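Side-chain contacts in vanadium-dependent haloperoxidase (Zobellia galactanivorans, PDB 4CIT), which probably uses hydrogen peroxide to oxidise iodide at a bound vanadate, as a bacterial vanadium-dependent iodoperoxidase of the PAP2 superfamily: residues 46-51 with 63-68; 210-215 with 317-322; 307-312 with 380-385. All blocks are in the same frame, centred on the assembly; numbering follows the deposited sequence.

Contact 1: 46-51 with 63-68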
loop_
_atom_site.group_PDB
_atom_site.type_symbol
_atom_site.label_atom_id
_atom_site.label_comp_id
_atom_site.label_asym_id
_atom_site.label_seq_id
_atom_site.Cartn_x
_atom_site.Cartn_y
_atom_site.Cartn_z
ATOM N N ASP A 46 -0.756 -9.841 -8.443
ATOM C CA ASP A 46 0.624 -9.982 -8.915
ATOM C C ASP A 46 0.815 -9.321 -10.285
ATOM O O ASP A 46 1.826 -8.654 -10.476
ATOM C CB ASP A 46 0.994 -11.456 -9.125
ATOM C CG ASP A 46 1.201 -12.271 -7.811
ATOM O OD1 ASP A 46 1.347 -11.643 -6.725
ATOM O OD2 ASP A 46 1.170 -13.580 -7.905
ATOM N N ARG A 47 -0.167 -9.482 -11.209
ATOM C CA ARG A 47 -0.013 -8.869 -12.505
ATOM C C ARG A 47 -0.067 -7.342 -12.373
ATOM O O ARG A 47 0.694 -6.613 -13.021
ATOM C CB ARG A 47 -1.096 -9.346 -13.462
ATOM C CG ARG A 47 -1.043 -8.807 -14.888
ATOM C CD ARG A 47 0.278 -8.954 -15.575
ATOM N NE ARG A 47 0.690 -10.354 -15.708
ATOM C CZ ARG A 47 0.342 -11.141 -16.741
ATOM N NH1 ARG A 47 -0.391 -10.685 -17.762
ATOM N NH2 ARG A 47 0.802 -12.383 -16.788
ATOM N N VAL A 48 -1.001 -6.830 -11.594
ATOM C CA VAL A 48 -1.116 -5.361 -11.471
ATOM C C VAL A 48 0.149 -4.783 -10.837
ATOM O O VAL A 48 0.591 -3.682 -11.219
ATOM C CB VAL A 48 -2.464 -4.909 -10.870
ATOM C CG1 VAL A 48 -2.376 -5.000 -9.428
ATOM C CG2 VAL A 48 -2.814 -3.460 -11.337
ATOM N N THR A 49 0.701 -5.524 -9.919
ATOM C CA THR A 49 1.959 -5.170 -9.304
ATOM C C THR A 49 3.063 -5.001 -10.348
ATOM O O THR A 49 3.849 -3.963 -10.374
ATOM C CB THR A 49 2.336 -6.134 -8.148
ATOM O OG1 THR A 49 1.376 -6.009 -7.082
ATOM C CG2 THR A 49 3.632 -5.771 -7.551
ATOM N N GLU A 50 3.169 -5.992 -11.188
ATOM C CA GLU A 50 4.184 -5.972 -12.260
ATOM C C GLU A 50 3.968 -4.814 -13.230
ATOM O O GLU A 50 4.919 -4.090 -13.568
ATOM C CB GLU A 50 4.149 -7.280 -13.037
ATOM C CG GLU A 50 4.575 -8.465 -12.223
ATOM C CD GLU A 50 4.007 -9.795 -12.777
ATOM O OE1 GLU A 50 3.401 -9.813 -13.869
ATOM O OE2 GLU A 50 4.137 -10.842 -12.101
ATOM N N ILE A 51 2.715 -4.552 -13.568
ATOM C CA ILE A 51 2.398 -3.476 -14.475
ATOM C C ILE A 51 2.733 -2.107 -13.870
ATOM O O ILE A 51 3.215 -1.200 -14.562
ATOM C CB ILE A 51 0.934 -3.533 -14.918
ATOM C CG1 ILE A 51 0.686 -4.906 -15.598
ATOM C CG2 ILE A 51 0.567 -2.281 -15.764
ATOM C CD1 ILE A 51 -0.796 -5.098 -15.991
ATOM N N SER A 63 -1.289 2.729 -3.937
ATOM C CA SER A 63 -2.223 2.315 -2.894
ATOM C C SER A 63 -3.674 2.417 -3.341
ATOM O O SER A 63 -4.543 1.624 -3.000
ATOM C CB SER A 63 -2.006 3.075 -1.583
ATOM O OG SER A 63 -2.315 4.445 -1.742
ATOM N N ARG A 64 -3.906 3.360 -4.234
ATOM C CA ARG A 64 -5.241 3.592 -4.772
ATOM C C ARG A 64 -5.585 2.431 -5.776
ATOM O O ARG A 64 -6.690 1.912 -5.851
ATOM C CB ARG A 64 -5.265 4.951 -5.454
ATOM C CG ARG A 64 -6.561 5.312 -6.156
ATOM C CD ARG A 64 -6.571 6.773 -6.694
ATOM N NE ARG A 64 -7.838 7.073 -7.329
ATOM C CZ ARG A 64 -8.194 6.874 -8.567
ATOM N NH1 ARG A 64 -7.361 6.327 -9.458
ATOM N NH2 ARG A 64 -9.392 7.240 -8.918
ATOM N N ILE A 65 -4.599 2.032 -6.560
ATOM C CA ILE A 65 -4.695 0.895 -7.535
ATOM C C ILE A 65 -5.025 -0.439 -6.849
ATOM O O ILE A 65 -5.804 -1.208 -7.352
ATOM C CB ILE A 65 -3.400 0.810 -8.347
ATOM C CG1 ILE A 65 -3.291 2.088 -9.221
ATOM C CG2 ILE A 65 -3.458 -0.407 -9.270
ATOM C CD1 ILE A 65 -1.958 2.240 -9.918
ATOM N N PHE A 66 -4.464 -0.707 -5.660
ATOM C CA PHE A 66 -4.776 -1.908 -4.898
ATOM C C PHE A 66 -6.158 -1.866 -4.260
ATOM O O PHE A 66 -6.833 -2.869 -4.265
ATOM C CB PHE A 66 -3.738 -2.143 -3.792
ATOM C CG PHE A 66 -2.435 -2.630 -4.312
ATOM C CD1 PHE A 66 -2.361 -3.765 -5.063
ATOM C CD2 PHE A 66 -1.272 -1.987 -3.959
ATOM C CE1 PHE A 66 -1.141 -4.218 -5.516
ATOM C CE2 PHE A 66 -0.049 -2.389 -4.440
ATOM C CZ PHE A 66 0.017 -3.519 -5.230
ATOM N N ALA A 67 -6.595 -0.714 -3.757
ATOM C CA ALA A 67 -7.801 -0.667 -2.963
ATOM C C ALA A 67 -9.125 -0.841 -3.670
ATOM O O ALA A 67 -9.939 -1.658 -3.248
ATOM C CB ALA A 67 -7.874 0.622 -2.170
ATOM N N TYR A 68 -9.344 -0.089 -4.744
ATOM C CA TYR A 68 -10.609 -0.109 -5.416
ATOM C C TYR A 68 -11.013 -1.502 -5.990
ATOM O O TYR A 68 -12.162 -1.918 -5.842
ATOM C CB TYR A 68 -10.716 0.934 -6.512
ATOM C CG TYR A 68 -10.989 2.306 -5.940
ATOM C CD1 TYR A 68 -12.258 2.638 -5.397
ATOM C CD2 TYR A 68 -10.033 3.264 -5.990
ATOM C CE1 TYR A 68 -12.527 3.927 -4.902
ATOM C CE2 TYR A 68 -10.255 4.547 -5.455
ATOM C CZ TYR A 68 -11.500 4.886 -4.940
ATOM O OH TYR A 68 -11.722 6.138 -4.480
#
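V48 and T49 are the two residues of 46-51 that touch I65 and F66 of 63-68, and no hydrogen bond or salt bridge joins the segments. The two helices run nearly antiparallel here: the local axes make an angle of 160° and approach to 11.0 Å, with V48 and I65 nearest in register. D46, at the start of 46-51, points away from 63-68, and the contact begins two residues on. V48 divides its two methyls between two partners. CG2 of V48 meets CG2 of I65 at 3.7 Å, branch against branch; both methyls sit opposite their own backbone N, which aims each across the interface. CG1 of V48, held between N and the carbonyl carbon (chi1 83°), reaches CE1 of the F66 ring at 4.2 Å, at a slant that is neither face-on nor edge-on. T49 brings the one polar atom into the interface: its OG1 lies in the plane of the F66 ring, at the edge, 3.4 Å from CZ. That hydroxyl is also hydrogen-bonded to the I45 carbonyl one turn back, which fixes its rotation and means that its proton is spent within its own helix. An oxygen facing the positively polarised rim of a phenyl ring is probably a mild electrostatic attraction. In the surrounding fold, F66 is further packed by I45 and M52 of helix 38-55, while I65 touches M52 too. Helix 108-123 closes over the pair, S120 against V48 and L123 against I65, so that helices 38-55 and 59-80 form an antiparallel helical hairpin whose inner face is buried, backed by a third helix.

Contact 2: 210-215 with 317-322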
loop_
_atom_site.group_PDB
_atom_site.type_symbol
_atom_site.label_atom_id
_atom_site.label_comp_id
_atom_site.label_asym_id
_atom_site.label_seq_id
_atom_site.Cartn_x
_atom_site.Cartn_y
_atom_site.Cartn_z
ATOM N N ARG A 210 -10.179 11.842 -1.937
ATOM C CA ARG A 210 -11.155 11.341 -0.986
ATOM C C ARG A 210 -10.660 10.180 -0.185
ATOM O O ARG A 210 -10.370 9.121 -0.750
ATOM C CB ARG A 210 -12.393 10.912 -1.759
ATOM C CG ARG A 210 -13.604 10.511 -0.858
ATOM C CD ARG A 210 -14.719 9.913 -1.639
ATOM N NE ARG A 210 -14.281 8.728 -2.397
ATOM C CZ ARG A 210 -14.815 8.289 -3.517
ATOM N NH1 ARG A 210 -15.849 8.881 -4.066
ATOM N NH2 ARG A 210 -14.368 7.202 -4.041
ATOM N N PRO A 211 -10.570 10.307 1.146
ATOM C CA PRO A 211 -10.213 9.105 1.886
ATOM C C PRO A 211 -11.338 8.061 1.931
ATOM O O PRO A 211 -12.538 8.392 1.736
ATOM C CB PRO A 211 -9.959 9.627 3.298
ATOM C CG PRO A 211 -10.159 11.075 3.291
ATOM C CD PRO A 211 -10.845 11.453 2.003
ATOM N N PHE A 212 -10.994 6.797 2.078
ATOM C CA PHE A 212 -12.025 5.744 2.249
ATOM C C PHE A 212 -12.749 5.749 3.565
ATOM O O PHE A 212 -13.975 5.574 3.608
ATOM C CB PHE A 212 -11.356 4.362 2.063
ATOM C CG PHE A 212 -10.982 4.048 0.654
ATOM C CD1 PHE A 212 -11.949 3.705 -0.299
ATOM C CD2 PHE A 212 -9.670 4.130 0.217
ATOM C CE1 PHE A 212 -11.563 3.371 -1.594
ATOM C CE2 PHE A 212 -9.300 3.870 -1.121
ATOM C CZ PHE A 212 -10.270 3.399 -2.007
ATOM N N VAL A 213 -12.008 5.897 4.672
ATOM C CA VAL A 213 -12.542 5.732 6.051
ATOM C C VAL A 213 -12.357 6.997 6.920
ATOM O O VAL A 213 -13.154 7.333 7.842
ATOM C CB VAL A 213 -11.793 4.553 6.762
ATOM C CG1 VAL A 213 -12.481 4.166 8.028
ATOM C CG2 VAL A 213 -11.643 3.317 5.867
ATOM N N LEU A 214 -11.274 7.736 6.670
ATOM C CA LEU A 214 -10.974 8.924 7.473
ATOM C C LEU A 214 -12.088 9.920 7.340
ATOM O O LEU A 214 -12.729 10.016 6.279
ATOM C CB LEU A 214 -9.728 9.638 7.039
ATOM C CG LEU A 214 -8.454 8.800 6.990
ATOM C CD1 LEU A 214 -7.282 9.635 6.482
ATOM C CD2 LEU A 214 -8.216 8.187 8.332
ATOM N N ASP A 215 -12.314 10.648 8.425
ATOM C CA ASP A 215 -13.231 11.800 8.364
ATOM C C ASP A 215 -12.658 12.966 7.577
ATOM O O ASP A 215 -13.392 13.747 6.932
ATOM C CB ASP A 215 -13.584 12.225 9.779
ATOM C CG ASP A 215 -14.334 11.140 10.538
ATOM O OD1 ASP A 215 -15.257 10.513 9.970
ATOM O OD2 ASP A 215 -13.962 10.900 11.729
ATOM N N ALA A 317 -6.820 -4.436 4.551
ATOM C CA ALA A 317 -5.397 -3.973 4.467
ATOM C C ALA A 317 -5.195 -2.871 3.436
ATOM O O ALA A 317 -4.569 -1.804 3.724
ATOM C CB ALA A 317 -4.421 -5.096 4.260
ATOM N N SER A 318 -5.788 -3.068 2.248
ATOM C CA SER A 318 -5.586 -2.122 1.177
ATOM C C SER A 318 -6.324 -0.813 1.467
ATOM O O SER A 318 -5.798 0.253 1.135
ATOM C CB SER A 318 -5.857 -2.709 -0.188
ATOM O OG SER A 318 -7.217 -3.059 -0.317
ATOM N N VAL A 319 -7.543 -0.867 1.989
ATOM C CA VAL A 319 -8.222 0.346 2.398
ATOM C C VAL A 319 -7.470 1.143 3.478
ATOM O O VAL A 319 -7.231 2.344 3.358
ATOM C CB VAL A 319 -9.650 0.039 2.820
ATOM C CG1 VAL A 319 -10.273 1.224 3.467
ATOM C CG2 VAL A 319 -10.448 -0.416 1.580
ATOM N N ALA A 320 -6.974 0.442 4.490
ATOM C CA ALA A 320 -6.158 1.086 5.483
ATOM C C ALA A 320 -4.901 1.727 4.863
ATOM O O ALA A 320 -4.568 2.873 5.277
ATOM C CB ALA A 320 -5.813 0.141 6.603
ATOM N N MET A 321 -4.165 1.018 4.004
ATOM C CA MET A 321 -2.970 1.577 3.443
ATOM C C MET A 321 -3.243 2.822 2.588
ATOM O O MET A 321 -2.390 3.728 2.527
ATOM C CB MET A 321 -2.201 0.540 2.668
ATOM C CG MET A 321 -1.522 -0.471 3.566
ATOM S SD MET A 321 -0.408 -1.602 2.641
ATOM C CE MET A 321 -1.476 -2.778 2.015
ATOM N N ALA A 322 -4.351 2.823 1.854
ATOM C CA ALA A 322 -4.662 3.946 0.955
ATOM C C ALA A 322 -4.911 5.142 1.889
ATOM O O ALA A 322 -4.339 6.258 1.632
ATOM C CB ALA A 322 -5.867 3.665 0.117
#
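F212 and V213, neighbours in the loop, both rest on one valine branch, CG1 of V319. The V213 CG2 to V319 CG1 distance, 3.5 Å, is tighter than an ordinary carbon contact, and the two side chains cross at about a right angle. CB of F212 reaches CG1 of V319 at 3.6 Å, so both residues bear on this one methyl. Standing opposite the backbone N of its own residue (chi1 170°), V319 CG1 is thrown out from the helix toward the loop. The F212 ring then extends beside the helix rather than lying flat upon it: CE2 of F212 meets CB of A322 at 3.7 Å, with the alanine methyl near the ring plane, at its edge. V319 and A322, three residues apart, lie on one side of the helix and offer a small apolar surface for this ring. The second shell is polar and holds the loop backbone. D323, immediately after A322, accepts the N-H of F212 on OD1 and those of V213 and L214 on OD2. Three successive backbone donors thus converge on one carboxylate, a pattern that should favour its charged form and that ties the loop to the very helix it packs against. N92 ND2 bonds to the carbonyls of P211 and L214, K446 NZ takes up V213 O, and the F212 ring meets Y68 of helix 59-80 with the planes at about 55°. The loop therefore lies between helix 307-335 and its neighbours: F442 and L439 of helix 426-446 touch V213 and L214, while helix 367-383 (V378 on A320, V371 and A375 on M321) and helix 288-302 (M293 on S318 and M321) pack on 317-322.

Contact 3: 307-312 with 380-385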
loop_
_atom_site.group_PDB
_atom_site.type_symbol
_atom_site.label_atom_id
_atom_site.label_comp_id
_atom_site.label_asym_id
_atom_site.label_seq_id
_atom_site.Cartn_x
_atom_site.Cartn_y
_atom_site.Cartn_z
ATOM N N PHE A 307 -11.442 -18.171 -0.218
ATOM C CA PHE A 307 -11.579 -17.010 -1.086
ATOM C C PHE A 307 -12.086 -15.809 -0.321
ATOM O O PHE A 307 -11.561 -14.676 -0.457
ATOM C CB PHE A 307 -12.524 -17.330 -2.236
ATOM C CG PHE A 307 -12.550 -16.244 -3.277
ATOM C CD1 PHE A 307 -13.480 -15.163 -3.204
ATOM C CD2 PHE A 307 -11.678 -16.271 -4.370
ATOM C CE1 PHE A 307 -13.536 -14.205 -4.178
ATOM C CE2 PHE A 307 -11.759 -15.314 -5.368
ATOM C CZ PHE A 307 -12.607 -14.232 -5.235
ATOM N N ALA A 308 -13.200 -15.968 0.402
ATOM C CA ALA A 308 -13.806 -14.874 1.142
ATOM C C ALA A 308 -12.941 -14.308 2.251
ATOM O O ALA A 308 -12.872 -13.082 2.370
ATOM C CB ALA A 308 -15.187 -15.223 1.681
ATOM N N LYS A 309 -12.265 -15.160 3.014
ATOM C CA LYS A 309 -11.397 -14.714 4.105
ATOM C C LYS A 309 -10.169 -13.986 3.513
ATOM O O LYS A 309 -9.767 -12.956 4.005
ATOM C CB LYS A 309 -10.954 -15.878 4.937
ATOM C CG LYS A 309 -9.929 -15.604 6.019
ATOM C CD LYS A 309 -10.405 -14.647 7.023
ATOM C CE LYS A 309 -9.392 -14.602 8.205
ATOM N NZ LYS A 309 -9.281 -15.879 8.990
ATOM N N THR A 310 -9.665 -14.527 2.455
ATOM C CA THR A 310 -8.526 -13.857 1.727
ATOM C C THR A 310 -8.924 -12.451 1.300
ATOM O O THR A 310 -8.182 -11.484 1.500
ATOM C CB THR A 310 -8.062 -14.677 0.527
ATOM O OG1 THR A 310 -7.579 -15.907 0.992
ATOM C CG2 THR A 310 -6.912 -13.974 -0.263
ATOM N N LEU A 311 -10.070 -12.311 0.616
ATOM C CA LEU A 311 -10.559 -10.996 0.198
ATOM C C LEU A 311 -10.849 -10.035 1.251
ATOM O O LEU A 311 -10.506 -8.880 1.171
ATOM C CB LEU A 311 -11.744 -11.204 -0.717
ATOM C CG LEU A 311 -12.177 -10.139 -1.624
ATOM C CD1 LEU A 311 -11.019 -9.422 -2.350
ATOM C CD2 LEU A 311 -13.181 -10.790 -2.593
ATOM N N PHE A 312 -11.462 -10.496 2.342
ATOM C CA PHE A 312 -11.606 -9.744 3.535
ATOM C C PHE A 312 -10.280 -9.167 4.009
ATOM O O PHE A 312 -10.194 -7.966 4.264
ATOM C CB PHE A 312 -12.199 -10.674 4.562
ATOM C CG PHE A 312 -12.142 -10.212 5.970
ATOM C CD1 PHE A 312 -13.021 -9.314 6.459
ATOM C CD2 PHE A 312 -11.265 -10.821 6.849
ATOM C CE1 PHE A 312 -12.975 -8.930 7.808
ATOM C CE2 PHE A 312 -11.263 -10.506 8.186
ATOM C CZ PHE A 312 -12.070 -9.529 8.668
ATOM N N THR A 380 -2.403 -7.803 12.040
ATOM C CA THR A 380 -2.448 -8.343 13.411
ATOM C C THR A 380 -3.894 -8.613 13.847
ATOM O O THR A 380 -4.201 -9.624 14.463
ATOM C CB THR A 380 -1.734 -7.447 14.357
ATOM O OG1 THR A 380 -0.379 -7.285 13.875
ATOM C CG2 THR A 380 -1.767 -8.020 15.817
ATOM N N GLU A 381 -4.799 -7.732 13.506
ATOM C CA GLU A 381 -6.190 -7.887 13.854
ATOM C C GLU A 381 -6.801 -9.055 13.082
ATOM O O GLU A 381 -7.544 -9.834 13.680
ATOM C CB GLU A 381 -7.011 -6.661 13.554
ATOM C CG GLU A 381 -8.484 -6.725 14.043
ATOM C CD GLU A 381 -9.489 -7.438 13.117
ATOM O OE1 GLU A 381 -9.481 -7.217 11.875
ATOM O OE2 GLU A 381 -10.319 -8.269 13.660
ATOM N N VAL A 382 -6.452 -9.225 11.826
ATOM C CA VAL A 382 -7.035 -10.344 11.023
ATOM C C VAL A 382 -6.455 -11.696 11.326
ATOM O O VAL A 382 -7.245 -12.688 11.514
ATOM C CB VAL A 382 -6.942 -10.026 9.500
ATOM C CG1 VAL A 382 -7.285 -11.216 8.598
ATOM C CG2 VAL A 382 -7.729 -8.832 9.191
ATOM N N PHE A 383 -5.127 -11.811 11.407
ATOM C CA PHE A 383 -4.404 -13.060 11.459
ATOM C C PHE A 383 -3.745 -13.354 12.812
ATOM O O PHE A 383 -3.328 -14.478 13.069
ATOM C CB PHE A 383 -3.339 -13.129 10.398
ATOM C CG PHE A 383 -3.858 -13.141 9.007
ATOM C CD1 PHE A 383 -4.553 -14.258 8.546
ATOM C CD2 PHE A 383 -3.640 -12.075 8.163
ATOM C CE1 PHE A 383 -4.985 -14.330 7.202
ATOM C CE2 PHE A 383 -4.160 -12.111 6.846
ATOM C CZ PHE A 383 -4.776 -13.264 6.389
ATOM N N GLY A 384 -3.678 -12.342 13.658
ATOM C CA GLY A 384 -3.231 -12.502 15.064
ATOM C C GLY A 384 -1.814 -11.948 15.245
ATOM O O GLY A 384 -1.117 -11.597 14.270
ATOM N N ASP A 385 -1.467 -11.749 16.520
ATOM C CA ASP A 385 -0.111 -11.359 16.959
ATOM C C ASP A 385 0.719 -12.542 16.990
ATOM O O ASP A 385 0.234 -13.653 16.940
ATOM C CB ASP A 385 -0.130 -10.619 18.330
ATOM C CG ASP A 385 1.175 -9.760 18.593
ATOM O OD1 ASP A 385 1.996 -9.496 17.665
ATOM O OD2 ASP A 385 1.332 -9.359 19.780
HETATM O O HOH W 1 -7.757 -15.342 11.337
#
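F312 and V382 come nearest in backbone register, 8.8 Å between CA atoms, where the first turns of helix 307-335 face the last turn of helix 367-383. V382 points across and spreads its two methyls: CG2 lies 4.0 Å from CE2 of F312, approaching the ring obliquely, while CG1 meets CE of K309 at 4.0 Å. The same CG1 sits 3.6 Å above the plane of its neighbour F383, over the ring centre, so it is lodged among three side chains. Two bends in K309, at chi2 (61°) and chi4 (-65°), bring its CE against V382 as the two side chains pass in opposite directions. A water accepts from K309 NZ at 2.8 Å and donates to V382 O at 2.7 Å, a bridge to a carbonyl in the last helical turn, where the helix dipole would probably welcome a positive charge. G384 is the first residue to leave helical angles; at its phi of 105° a CB would collide with the carbonyl O of F383, reason enough for glycine. The arrangement joins two helices that run in broadly opposite directions in the mainly helical PAP2 fold: K332 on one, and G367 and H368 on the other, line the vanadate pocket far from this end.

Overall arrangement
Contacts 1 and 2 lie in the protein interior, their centres about 9 and 10 Å from the centre of the chain, and touch each other through Y68 with F212 and S63 with A322. Contact 3, its centre about 16 Å out, is only partly buried. Contacts 2 and 3 share helix 307-335: the early turn packs on helix 367-383, the middle on the 210-215 loop. The interior pairs meet through methyls and ring edges, with a hydroxyl or a backbone-binding carboxylate satisfied close by; contact 3 keeps an apolar pair, F312 with V382, but adds a lysine and a water at its rim. Contact 1 joins consecutive helices, while contacts 2 and 3 unite segments 102 and 68 residues apart at their closest ends.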